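Local coordinates for protein pectate lyase II (Xanthomonas campestris pv. campestris, PDB 2QY1) that probably cleaves pectate, the polygalacturonate of plant cell walls, as a secreted family 1 polysaccharide lyase built on a right-handed parallel beta-helix, at residues E24-A29 / L39-T44; I88-N93 / V97-M102; M102-L107 / D114-E119; I155-G160 / V164-N169. The protein carries 2 engineered substitutions. One frame throughout, in Å; residues are numbered along the deposited sequence.

How the contacts relate
The four contacts follow one another along the chain and along the axis of a parallel beta-helix, with the centres of contacts 1 and 4 about 21 Å apart. Contact 1 lies at the end where helix 23-32 packs on strand 39-43; its Y43 touches M102 of contact 2. Contacts 2 and 3, centres about 10 Å apart, share M102 and strand 97-105, and R89 and E119 form a salt bridge between them. Contacts 3 and 4, about 11 Å apart, meet where strands 116-119 and 155-158 pair in parallel. Contacts 2 and 4 use a similar packing between facing strands, contacts 2 to 4 sample the largely apolar interior of successive coils, and contact 1 covers its end.

Contact 1: E24-A29 / L39-T44; sequences EAMQSA and LVLNYT
The phenol OH of Y43 is hydrogen-bonded to the carbonyl O of A83, while the other end of this side chain receives M26 from helix 23-32. M26 CE lies 3.6 Å from Y43 CB, and the two side chains cross at about a right angle. The thioether gets there by starting out extended, with CG anti to the backbone N (chi1 -174°), and bending only at its last torsion, which turns the methyl to the tyrosine. Further back along the methionine side chain, M26 CG rests 3.8 Å from L41 CD1. The leucine thus uses both its methyls on the helix, because L41 CD2 also meets A29 CB at 3.6 Å, nearly one helical turn further on. L39 closes this end, its CD2 3.9 Å from the carbonyl O of A29. Apart from this last pair, the contacts join apolar groups; strand and helix run antiparallel at 175°, axes 9.8 Å apart. The helix connects strand 18-20 to its parallel neighbour 39-43 and lies across the end of the beta-helix, as in related pectate lyases: M26 also touches V20, V66 of strand 65-69 and I76 of strand 74-78.

Contact 2: I88-N93 / V97-M102; sequences IRVVGN and VIIQNM
V97 begins the pairing, its CG1 meeting V90 CG2 methyl to methyl at 4.0 Å. The two valines reach for each other tip to tip across the interior of the beta-helix, V97 doing so with the branch that stands anti to its backbone N (chi1 174°). Next along the strand, I98 turns its side chain to the other face of the sheet, where it packs on W130 and T75. I99 comes back to the inside and, of the residues in 97-102, gives the most surface to the contact. Its CD1 lies 4.1 Å from V90 CG2 and 4.0 Å from I88 CG2, while its other branch, CG2, touches I88 CD1 at 3.8 Å. The two isoleucines slide past each other in opposite directions, each offering its ethyl tip to the other's CG2 methyl. Q100 again faces away from the interior and donates from NE2 to D132. At N101 the backbone takes a left-handed helical conformation (phi 59°), a short bend of the kind found between two of the sheets in pectate lyases. M102 follows the bend and is folded at chi2 and chi3, which carries its CE to 4.2 Å from I88 CD1, at about a right angle to the isoleucine. The strands are nearly antiparallel but belong to different sheets, with axes 10.0 Å apart, and their backbones share no hydrogen bonds. Branched aliphatic chains and a methionine methyl fill the gap, so the two sheets are held together here by dispersion and by exclusion of water.

Contact 3: M102-L107 / D114-E119; sequences MTIGLL and DSISLE
The inner wall of the parallel beta-helix continues here from strand 103-105 to the strand that opens the next coil, 116-119, across the loop between them. I104 and L107 supply one side, S115 and I116 the other. I104 splits its two branches: CD1 lies 3.8 Å from I116 CG1, the two isoleucines crossing at about a right angle, while CG2 sits 3.9 Å from S115 OG. That division follows from CG1 standing anti to the carbonyl carbon (chi1 -58°), which leaves CG2 anti to the backbone N. L107, at the start of the loop, sets a single methyl, its CD1, against two oxygens, 3.5 Å from the carbonyl O of D114 and 3.6 Å from S115 OG. The serine hydroxyl is therefore flanked by aliphatic groups, yet it keeps polar partners: it is hydrogen-bonded to the phenol OH of Y174 and also to a water. This water bridges the segments only loosely, since the bond it donates to the carbonyl O of I104 is weak, whereas S115 OG lies 2.7 Å from the water oxygen.

Contact 4: I155-G160 / V164-N169; sequences IDMKKG and VTVSYN
Strand 155-158 faces strand 164-167 across the beta-helix at 164°, nearly antiparallel, with I155 opposite V166 at 8.3 Å between their CA atoms. The CG2 methyl of I155 meets V166 CG1 tip to tip at 4.0 Å. The ethyl branch of I155 runs on to N169, where I155 CD1 lies over the flat face of the amide, 3.9 Å from N169 CG. M157 starts from the crowded position between its backbone N and carbonyl carbon (chi1 65°) and bends again at chi3, so that a single methyl serves two valines: M157 CE is 3.8 Å from V164 CG1 and 4.0 Å from V166 CG2. The sulfur lies beside the remaining V164 branch, with M157 SD 4.2 Å from V164 CG2. At the end of the second segment the amide of N169 is satisfied in the neighbouring coil, OD1 accepting from N134 N and ND2 donating to V131 O. N169 also packs on N199, consistent with the asparagine ladder known in this family. The contact thus combines plain aliphatic packing with one buried amide whose polar atoms are engaged along the coils, while its face offers a surface to the isoleucine methyl.

Contact 1: E24-A29 / L39-T44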
loop_
_atom_site.group_PDB
_atom_site.type_symbol
_atom_site.label_atom_id
_atom_site.label_comp_id
_atom_site.label_asym_id
_atom_site.label_seq_id
_atom_site.Cartn_x
_atom_site.Cartn_y
_atom_site.Cartn_z
ATOM N N GLU A 24 -4.965 16.961 -14.489
ATOM C CA GLU A 24 -4.293 18.259 -14.645
ATOM C C GLU A 24 -4.777 19.314 -13.644
ATOM O O GLU A 24 -3.977 20.094 -13.122
ATOM C CB GLU A 24 -4.438 18.778 -16.082
ATOM C CG GLU A 24 -3.702 17.938 -17.135
ATOM C CD GLU A 24 -4.518 16.753 -17.648
ATOM O OE1 GLU A 24 -5.661 16.545 -17.172
ATOM O OE2 GLU A 24 -4.013 16.027 -18.533
ATOM N N ALA A 25 -6.083 19.333 -13.384
ATOM C CA ALA A 25 -6.662 20.249 -12.403
ATOM C C ALA A 25 -6.130 19.973 -10.996
ATOM O O ALA A 25 -5.873 20.906 -10.234
ATOM C CB ALA A 25 -8.184 20.174 -12.428
ATOM N N MET A 26 -5.958 18.695 -10.660
ATOM C CA MET A 26 -5.420 18.312 -9.356
ATOM C C MET A 26 -3.987 18.815 -9.203
ATOM O O MET A 26 -3.641 19.411 -8.182
ATOM C CB MET A 26 -5.486 16.795 -9.148
ATOM C CG MET A 26 -5.069 16.342 -7.745
ATOM S SD MET A 26 -5.182 14.562 -7.487
ATOM C CE MET A 26 -6.957 14.331 -7.446
ATOM N N GLN A 27 -3.166 18.581 -10.228
ATOM C CA GLN A 27 -1.772 19.021 -10.218
ATOM C C GLN A 27 -1.668 20.540 -10.115
ATOM O O GLN A 27 -0.877 21.056 -9.323
ATOM C CB GLN A 27 -1.021 18.515 -11.455
ATOM C CG GLN A 27 0.493 18.730 -11.384
ATOM C CD GLN A 27 1.136 17.984 -10.226
ATOM O OE1 GLN A 27 1.152 16.755 -10.199
ATOM N NE2 GLN A 27 1.673 18.726 -9.266
ATOM N N SER A 28 -2.472 21.248 -10.908
ATOM C CA SER A 28 -2.490 22.712 -10.881
ATOM C C SER A 28 -2.787 23.257 -9.484
ATOM O O SER A 28 -2.143 24.208 -9.036
ATOM C CB SER A 28 -3.496 23.264 -11.895
ATOM O OG SER A 28 -3.542 24.679 -11.831
ATOM N N ALA A 29 -3.754 22.645 -8.802
ATOM C CA ALA A 29 -4.138 23.061 -7.451
ATOM C C ALA A 29 -3.026 22.800 -6.433
ATOM O O ALA A 29 -2.813 23.598 -5.521
ATOM C CB ALA A 29 -5.433 22.381 -7.027
ATOM N N LEU A 39 -4.759 21.957 2.402
ATOM C CA LEU A 39 -5.388 21.911 1.086
ATOM C C LEU A 39 -6.225 20.636 0.977
ATOM O O LEU A 39 -5.721 19.537 1.210
ATOM C CB LEU A 39 -4.329 21.944 -0.027
ATOM C CG LEU A 39 -4.783 21.731 -1.479
ATOM C CD1 LEU A 39 -5.560 22.939 -2.014
ATOM C CD2 LEU A 39 -3.597 21.406 -2.384
ATOM N N VAL A 40 -7.500 20.785 0.631
ATOM C CA VAL A 40 -8.372 19.625 0.439
ATOM C C VAL A 40 -8.836 19.569 -1.007
ATOM O O VAL A 40 -9.436 20.518 -1.513
ATOM C CB VAL A 40 -9.587 19.625 1.402
ATOM C CG1 VAL A 40 -10.489 18.415 1.142
ATOM C CG2 VAL A 40 -9.120 19.625 2.846
ATOM N N LEU A 41 -8.546 18.450 -1.663
ATOM C CA LEU A 41 -8.916 18.259 -3.056
ATOM C C LEU A 41 -10.008 17.209 -3.203
ATOM O O LEU A 41 -9.835 16.054 -2.804
ATOM C CB LEU A 41 -7.686 17.886 -3.895
ATOM C CG LEU A 41 -6.496 18.850 -3.842
ATOM C CD1 LEU A 41 -5.266 18.236 -4.490
ATOM C CD2 LEU A 41 -6.826 20.187 -4.491
ATOM N N ASN A 42 -11.135 17.631 -3.767
ATOM C CA ASN A 42 -12.247 16.743 -4.055
ATOM C C ASN A 42 -12.186 16.312 -5.516
ATOM O O ASN A 42 -12.549 17.077 -6.415
ATOM C CB ASN A 42 -13.578 17.445 -3.729
ATOM C CG ASN A 42 -14.800 16.635 -4.143
ATOM O OD1 ASN A 42 -15.716 17.161 -4.780
ATOM N ND2 ASN A 42 -14.830 15.365 -3.773
ATOM N N TYR A 43 -11.708 15.091 -5.747
ATOM C CA TYR A 43 -11.600 14.555 -7.104
ATOM C C TYR A 43 -12.929 13.988 -7.603
ATOM O O TYR A 43 -13.462 13.039 -7.028
ATOM C CB TYR A 43 -10.498 13.495 -7.210
ATOM C CG TYR A 43 -10.468 12.831 -8.568
ATOM C CD1 TYR A 43 -10.104 13.551 -9.709
ATOM C CD2 TYR A 43 -10.833 11.491 -8.719
ATOM C CE1 TYR A 43 -10.089 12.948 -10.972
ATOM C CE2 TYR A 43 -10.822 10.878 -9.975
ATOM C CZ TYR A 43 -10.447 11.613 -11.094
ATOM O OH TYR A 43 -10.443 11.016 -12.337
ATOM N N THR A 44 -13.431 14.563 -8.693
ATOM C CA THR A 44 -14.770 14.258 -9.207
ATOM C C THR A 44 -14.759 13.518 -10.547
ATOM O O THR A 44 -15.812 13.112 -11.042
ATOM C CB THR A 44 -15.606 15.546 -9.383
ATOM O OG1 THR A 44 -14.980 16.387 -10.359
ATOM C CG2 THR A 44 -15.727 16.299 -8.066
#

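Contact 2: I88-N93 / V97-M102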
loop_
_atom_site.group_PDB
_atom_site.type_symbol
_atom_site.label_atom_id
_atom_site.label_comp_id
_atom_site.label_asym_id
_atom_site.label_seq_id
_atom_site.Cartn_x
_atom_site.Cartn_y
_atom_site.Cartn_z
ATOM N N ILE A 88 -0.612 8.606 -7.883
ATOM C CA ILE A 88 -0.269 9.704 -6.976
ATOM C C ILE A 88 1.089 9.432 -6.343
ATOM O O ILE A 88 1.389 8.301 -5.944
ATOM C CB ILE A 88 -1.329 9.902 -5.860
ATOM C CG1 ILE A 88 -2.701 10.234 -6.459
ATOM C CG2 ILE A 88 -0.906 11.017 -4.890
ATOM C CD1 ILE A 88 -3.865 10.014 -5.495
ATOM N N ARG A 89 1.897 10.480 -6.254
ATOM C CA ARG A 89 3.229 10.388 -5.687
ATOM C C ARG A 89 3.424 11.454 -4.610
ATOM O O ARG A 89 3.152 12.631 -4.841
ATOM C CB ARG A 89 4.238 10.582 -6.808
ATOM C CG ARG A 89 5.602 10.041 -6.547
ATOM C CD ARG A 89 6.448 10.334 -7.774
ATOM N NE ARG A 89 7.864 10.143 -7.521
ATOM C CZ ARG A 89 8.835 10.761 -8.183
ATOM N NH1 ARG A 89 10.096 10.511 -7.875
ATOM N NH2 ARG A 89 8.546 11.630 -9.146
ATOM N N VAL A 90 3.885 11.036 -3.434
ATOM C CA VAL A 90 4.236 11.974 -2.361
ATOM C C VAL A 90 5.737 11.871 -2.109
ATOM O O VAL A 90 6.244 10.806 -1.761
ATOM C CB VAL A 90 3.441 11.713 -1.059
ATOM C CG1 VAL A 90 3.805 12.743 0.002
ATOM C CG2 VAL A 90 1.938 11.748 -1.326
ATOM N N VAL A 91 6.448 12.979 -2.293
ATOM C CA VAL A 91 7.907 12.918 -2.328
ATOM C C VAL A 91 8.611 14.058 -1.566
ATOM O O VAL A 91 8.152 15.207 -1.554
ATOM C CB VAL A 91 8.420 12.727 -3.806
ATOM C CG1 VAL A 91 7.900 13.816 -4.719
ATOM C CG2 VAL A 91 9.937 12.620 -3.885
ATOM N N GLY A 92 9.708 13.704 -0.904
ATOM C CA GLY A 92 10.574 14.672 -0.239
ATOM C C GLY A 92 10.046 15.155 1.097
ATOM O O GLY A 92 9.431 14.392 1.846
ATOM N N ASN A 93 10.293 16.432 1.385
ATOM C CA ASN A 93 9.880 17.061 2.637
ATOM C C ASN A 93 8.374 17.338 2.635
ATOM O O ASN A 93 7.935 18.489 2.567
ATOM C CB ASN A 93 10.686 18.348 2.863
ATOM C CG ASN A 93 10.602 18.859 4.290
ATOM O OD1 ASN A 93 10.162 18.155 5.201
ATOM N ND2 ASN A 93 11.034 20.097 4.490
ATOM N N VAL A 97 -0.389 13.981 5.049
ATOM C CA VAL A 97 -1.069 13.807 3.768
ATOM C C VAL A 97 -2.067 12.656 3.858
ATOM O O VAL A 97 -1.736 11.582 4.365
ATOM C CB VAL A 97 -0.053 13.544 2.619
ATOM C CG1 VAL A 97 -0.769 13.214 1.305
ATOM C CG2 VAL A 97 0.878 14.738 2.435
ATOM N N ILE A 98 -3.286 12.896 3.379
ATOM C CA ILE A 98 -4.314 11.862 3.297
ATOM C C ILE A 98 -4.631 11.578 1.836
ATOM O O ILE A 98 -4.856 12.502 1.053
ATOM C CB ILE A 98 -5.621 12.275 4.032
ATOM C CG1 ILE A 98 -5.369 12.458 5.532
ATOM C CG2 ILE A 98 -6.739 11.235 3.794
ATOM C CD1 ILE A 98 -6.601 12.913 6.321
ATOM N N ILE A 99 -4.619 10.297 1.474
ATOM C CA ILE A 99 -5.115 9.845 0.176
ATOM C C ILE A 99 -6.253 8.871 0.465
ATOM O O ILE A 99 -6.032 7.815 1.058
ATOM C CB ILE A 99 -3.997 9.185 -0.670
ATOM C CG1 ILE A 99 -2.843 10.177 -0.897
ATOM C CG2 ILE A 99 -4.550 8.667 -2.010
ATOM C CD1 ILE A 99 -1.522 9.518 -1.276
ATOM N N GLN A 100 -7.468 9.238 0.055
ATOM C CA GLN A 100 -8.674 8.541 0.507
ATOM C C GLN A 100 -9.748 8.422 -0.575
ATOM O O GLN A 100 -9.949 9.349 -1.352
ATOM C CB GLN A 100 -9.241 9.290 1.715
ATOM C CG GLN A 100 -10.192 8.508 2.582
ATOM C CD GLN A 100 -10.588 9.281 3.824
ATOM O OE1 GLN A 100 -10.884 10.475 3.755
ATOM N NE2 GLN A 100 -10.588 8.606 4.968
ATOM N N ASN A 101 -10.432 7.276 -0.608
ATOM C CA ASN A 101 -11.579 7.035 -1.504
ATOM C C ASN A 101 -11.282 7.169 -3.005
ATOM O O ASN A 101 -12.175 7.490 -3.800
ATOM C CB ASN A 101 -12.783 7.906 -1.098
ATOM C CG ASN A 101 -14.120 7.230 -1.374
ATOM O OD1 ASN A 101 -14.329 6.071 -1.012
ATOM N ND2 ASN A 101 -15.032 7.957 -2.010
ATOM N N MET A 102 -10.028 6.927 -3.390
ATOM C CA MET A 102 -9.654 6.936 -4.802
ATOM C C MET A 102 -9.762 5.539 -5.397
ATOM O O MET A 102 -9.372 4.555 -4.765
ATOM C CB MET A 102 -8.229 7.466 -5.001
ATOM C CG MET A 102 -8.047 8.947 -4.687
ATOM S SD MET A 102 -8.872 10.025 -5.871
ATOM C CE MET A 102 -7.672 10.034 -7.206
#

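Contact 3: M102-L107 / D114-E119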
loop_
_atom_site.group_PDB
_atom_site.type_symbol
_atom_site.label_atom_id
_atom_site.label_comp_id
_atom_site.label_asym_id
_atom_site.label_seq_id
_atom_site.Cartn_x
_atom_site.Cartn_y
_atom_site.Cartn_z
ATOM N N MET A 102 -10.028 6.927 -3.390
ATOM C CA MET A 102 -9.654 6.936 -4.802
ATOM C C MET A 102 -9.762 5.539 -5.397
ATOM O O MET A 102 -9.372 4.555 -4.765
ATOM C CB MET A 102 -8.229 7.466 -5.001
ATOM C CG MET A 102 -8.047 8.947 -4.687
ATOM S SD MET A 102 -8.872 10.025 -5.871
ATOM C CE MET A 102 -7.672 10.034 -7.206
ATOM N N THR A 103 -10.305 5.463 -6.607
ATOM C CA THR A 103 -10.304 4.231 -7.384
ATOM C C THR A 103 -9.299 4.413 -8.515
ATOM O O THR A 103 -9.504 5.233 -9.418
ATOM C CB THR A 103 -11.712 3.889 -7.915
ATOM O OG1 THR A 103 -12.599 3.689 -6.807
ATOM C CG2 THR A 103 -11.686 2.626 -8.765
ATOM N N ILE A 104 -8.207 3.653 -8.435
ATOM C CA ILE A 104 -7.050 3.811 -9.316
ATOM C C ILE A 104 -6.816 2.500 -10.075
ATOM O O ILE A 104 -6.483 1.477 -9.473
ATOM C CB ILE A 104 -5.781 4.212 -8.504
ATOM C CG1 ILE A 104 -6.022 5.518 -7.725
ATOM C CG2 ILE A 104 -4.559 4.341 -9.422
ATOM C CD1 ILE A 104 -4.914 5.900 -6.748
ATOM N N GLY A 105 -6.997 2.530 -11.395
ATOM C CA GLY A 105 -6.936 1.301 -12.180
ATOM C C GLY A 105 -6.186 1.360 -13.495
ATOM O O GLY A 105 -6.170 2.392 -14.172
ATOM N N LEU A 106 -5.559 0.233 -13.838
ATOM C CA LEU A 106 -4.964 -0.012 -15.155
ATOM C C LEU A 106 -4.108 1.144 -15.679
ATOM O O LEU A 106 -4.316 1.642 -16.795
ATOM C CB LEU A 106 -6.055 -0.397 -16.162
ATOM C CG LEU A 106 -6.761 -1.734 -15.910
ATOM C CD1 LEU A 106 -8.114 -1.764 -16.613
ATOM C CD2 LEU A 106 -5.883 -2.903 -16.359
ATOM N N LEU A 107 -3.136 1.550 -14.867
ATOM C CA LEU A 107 -2.304 2.715 -15.167
ATOM C C LEU A 107 -1.307 2.475 -16.293
ATOM O O LEU A 107 -0.800 1.367 -16.467
ATOM C CB LEU A 107 -1.555 3.180 -13.916
ATOM C CG LEU A 107 -2.368 3.565 -12.680
ATOM C CD1 LEU A 107 -1.434 4.012 -11.579
ATOM C CD2 LEU A 107 -3.369 4.657 -13.000
ATOM N N ASP A 114 3.170 3.474 -11.064
ATOM C CA ASP A 114 2.934 3.388 -9.623
ATOM C C ASP A 114 1.605 4.042 -9.267
ATOM O O ASP A 114 1.314 5.155 -9.706
ATOM C CB ASP A 114 4.081 4.029 -8.831
ATOM C CG ASP A 114 4.353 3.319 -7.508
ATOM O OD1 ASP A 114 5.545 3.123 -7.180
ATOM O OD2 ASP A 114 3.390 2.956 -6.797
ATOM N N SER A 115 0.803 3.332 -8.480
ATOM C CA SER A 115 -0.536 3.782 -8.102
ATOM C C SER A 115 -0.479 4.813 -6.980
ATOM O O SER A 115 -0.922 5.946 -7.146
ATOM C CB SER A 115 -1.426 2.598 -7.718
ATOM O OG SER A 115 -1.667 1.759 -8.833
ATOM N N ILE A 116 0.059 4.407 -5.836
ATOM C CA ILE A 116 0.272 5.317 -4.715
ATOM C C ILE A 116 1.700 5.104 -4.227
ATOM O O ILE A 116 2.042 4.024 -3.739
ATOM C CB ILE A 116 -0.763 5.094 -3.580
ATOM C CG1 ILE A 116 -2.184 5.385 -4.086
ATOM C CG2 ILE A 116 -0.425 5.954 -2.356
ATOM C CD1 ILE A 116 -3.305 4.901 -3.162
ATOM N N SER A 117 2.531 6.128 -4.385
ATOM C CA SER A 117 3.947 6.016 -4.064
ATOM C C SER A 117 4.393 7.105 -3.106
ATOM O O SER A 117 4.159 8.291 -3.346
ATOM C CB SER A 117 4.791 6.068 -5.340
ATOM O OG SER A 117 6.175 6.085 -5.035
ATOM N N LEU A 118 5.044 6.687 -2.025
ATOM C CA LEU A 118 5.607 7.597 -1.041
ATOM C C LEU A 118 7.119 7.437 -1.066
ATOM O O LEU A 118 7.627 6.322 -0.964
ATOM C CB LEU A 118 5.063 7.267 0.355
ATOM C CG LEU A 118 3.567 6.954 0.499
ATOM C CD1 LEU A 118 3.237 6.529 1.932
ATOM C CD2 LEU A 118 2.697 8.136 0.070
ATOM N N GLU A 119 7.848 8.539 -1.211
ATOM C CA GLU A 119 9.302 8.432 -1.356
ATOM C C GLU A 119 10.115 9.546 -0.717
ATOM O O GLU A 119 9.891 10.733 -0.966
ATOM C CB GLU A 119 9.703 8.253 -2.829
ATOM C CG GLU A 119 8.753 8.887 -3.832
ATOM C CD GLU A 119 8.989 8.400 -5.246
ATOM O OE1 GLU A 119 10.146 8.460 -5.710
ATOM O OE2 GLU A 119 8.011 7.962 -5.893
HETATM O O HOH W 1 -3.688 0.984 -10.482
#

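Contact 4: I155-G160 / V164-N169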
loop_
_atom_site.group_PDB
_atom_site.type_symbol
_atom_site.label_atom_id
_atom_site.label_comp_id
_atom_site.label_asym_id
_atom_site.label_seq_id
_atom_site.Cartn_x
_atom_site.Cartn_y
_atom_site.Cartn_z
ATOM N N ILE A 155 0.674 0.149 -3.498
ATOM C CA ILE A 155 0.820 1.106 -2.411
ATOM C C ILE A 155 2.241 0.980 -1.868
ATOM O O ILE A 155 2.533 0.106 -1.049
ATOM C CB ILE A 155 -0.260 0.894 -1.315
ATOM C CG1 ILE A 155 -1.660 1.052 -1.926
ATOM C CG2 ILE A 155 -0.058 1.879 -0.155
ATOM C CD1 ILE A 155 -2.766 0.367 -1.165
ATOM N N ASP A 156 3.118 1.857 -2.352
ATOM C CA ASP A 156 4.558 1.733 -2.123
ATOM C C ASP A 156 5.140 2.856 -1.281
ATOM O O ASP A 156 4.657 3.990 -1.321
ATOM C CB ASP A 156 5.303 1.709 -3.462
ATOM C CG ASP A 156 5.013 0.468 -4.280
ATOM O OD1 ASP A 156 4.414 -0.493 -3.754
ATOM O OD2 ASP A 156 5.405 0.455 -5.460
ATOM N N MET A 157 6.187 2.526 -0.526
ATOM C CA MET A 157 7.023 3.533 0.120
ATOM C C MET A 157 8.491 3.095 0.162
ATOM O O MET A 157 8.797 1.900 0.205
ATOM C CB MET A 157 6.489 3.921 1.511
ATOM C CG MET A 157 6.512 2.826 2.568
ATOM S SD MET A 157 5.406 3.197 3.955
ATOM C CE MET A 157 3.823 2.730 3.274
ATOM N N LYS A 158 9.392 4.071 0.128
ATOM C CA LYS A 158 10.824 3.791 0.093
ATOM C C LYS A 158 11.643 4.956 0.638
ATOM O O LYS A 158 11.137 6.071 0.785
ATOM C CB LYS A 158 11.271 3.464 -1.339
ATOM C CG LYS A 158 11.080 4.602 -2.333
ATOM C CD LYS A 158 11.617 4.232 -3.704
ATOM C CE LYS A 158 11.129 5.208 -4.764
ATOM N NZ LYS A 158 11.316 4.658 -6.136
ATOM N N LYS A 159 12.910 4.677 0.935
ATOM C CA LYS A 159 13.892 5.699 1.306
ATOM C C LYS A 159 13.536 6.482 2.578
ATOM O O LYS A 159 13.802 7.679 2.683
ATOM C CB LYS A 159 14.190 6.630 0.117
ATOM C CG LYS A 159 14.853 5.920 -1.073
ATOM C CD LYS A 159 15.164 6.881 -2.221
ATOM C CE LYS A 159 13.947 7.094 -3.115
ATOM N NZ LYS A 159 14.074 8.305 -3.988
ATOM N N GLY A 160 12.934 5.792 3.541
ATOM C CA GLY A 160 12.768 6.337 4.883
ATOM C C GLY A 160 11.466 7.043 5.201
ATOM O O GLY A 160 11.394 7.789 6.178
ATOM N N VAL A 164 3.138 5.859 8.979
ATOM C CA VAL A 164 2.140 5.733 7.927
ATOM C C VAL A 164 1.109 4.684 8.323
ATOM O O VAL A 164 1.459 3.632 8.865
ATOM C CB VAL A 164 2.807 5.323 6.582
ATOM C CG1 VAL A 164 1.769 5.075 5.490
ATOM C CG2 VAL A 164 3.807 6.392 6.131
ATOM N N THR A 165 -0.161 4.986 8.067
ATOM C CA THR A 165 -1.224 3.994 8.163
ATOM C C THR A 165 -1.785 3.702 6.774
ATOM O O THR A 165 -2.190 4.610 6.045
ATOM C CB THR A 165 -2.350 4.425 9.131
ATOM O OG1 THR A 165 -1.877 4.339 10.478
ATOM C CG2 THR A 165 -3.574 3.520 8.988
ATOM N N VAL A 166 -1.775 2.419 6.424
ATOM C CA VAL A 166 -2.340 1.918 5.183
ATOM C C VAL A 166 -3.543 1.070 5.600
ATOM O O VAL A 166 -3.380 -0.077 6.021
ATOM C CB VAL A 166 -1.295 1.061 4.408
ATOM C CG1 VAL A 166 -1.888 0.468 3.143
ATOM C CG2 VAL A 166 -0.048 1.890 4.082
ATOM N N SER A 167 -4.742 1.643 5.501
ATOM C CA SER A 167 -5.935 1.006 6.063
ATOM C C SER A 167 -7.140 0.955 5.123
ATOM O O SER A 167 -7.364 1.873 4.333
ATOM C CB SER A 167 -6.332 1.685 7.375
ATOM O OG SER A 167 -6.552 3.075 7.181
ATOM N N TYR A 168 -7.907 -0.131 5.228
ATOM C CA TYR A 168 -9.165 -0.313 4.490
ATOM C C TYR A 168 -9.047 -0.129 2.976
ATOM O O TYR A 168 -9.993 0.318 2.325
ATOM C CB TYR A 168 -10.265 0.599 5.046
ATOM C CG TYR A 168 -10.631 0.324 6.486
ATOM C CD1 TYR A 168 -11.614 -0.608 6.807
ATOM C CD2 TYR A 168 -10.000 1.002 7.528
ATOM C CE1 TYR A 168 -11.961 -0.862 8.129
ATOM C CE2 TYR A 168 -10.339 0.750 8.859
ATOM C CZ TYR A 168 -11.318 -0.184 9.146
ATOM O OH TYR A 168 -11.661 -0.442 10.453
ATOM N N ASN A 169 -7.883 -0.457 2.422
ATOM C CA ASN A 169 -7.707 -0.448 0.975
ATOM C C ASN A 169 -8.096 -1.778 0.338
ATOM O O ASN A 169 -8.058 -2.826 1.020
ATOM C CB ASN A 169 -6.263 -0.094 0.613
ATOM C CG ASN A 169 -5.894 1.324 1.004
ATOM O OD1 ASN A 169 -6.457 2.288 0.487
ATOM N ND2 ASN A 169 -4.944 1.455 1.922
#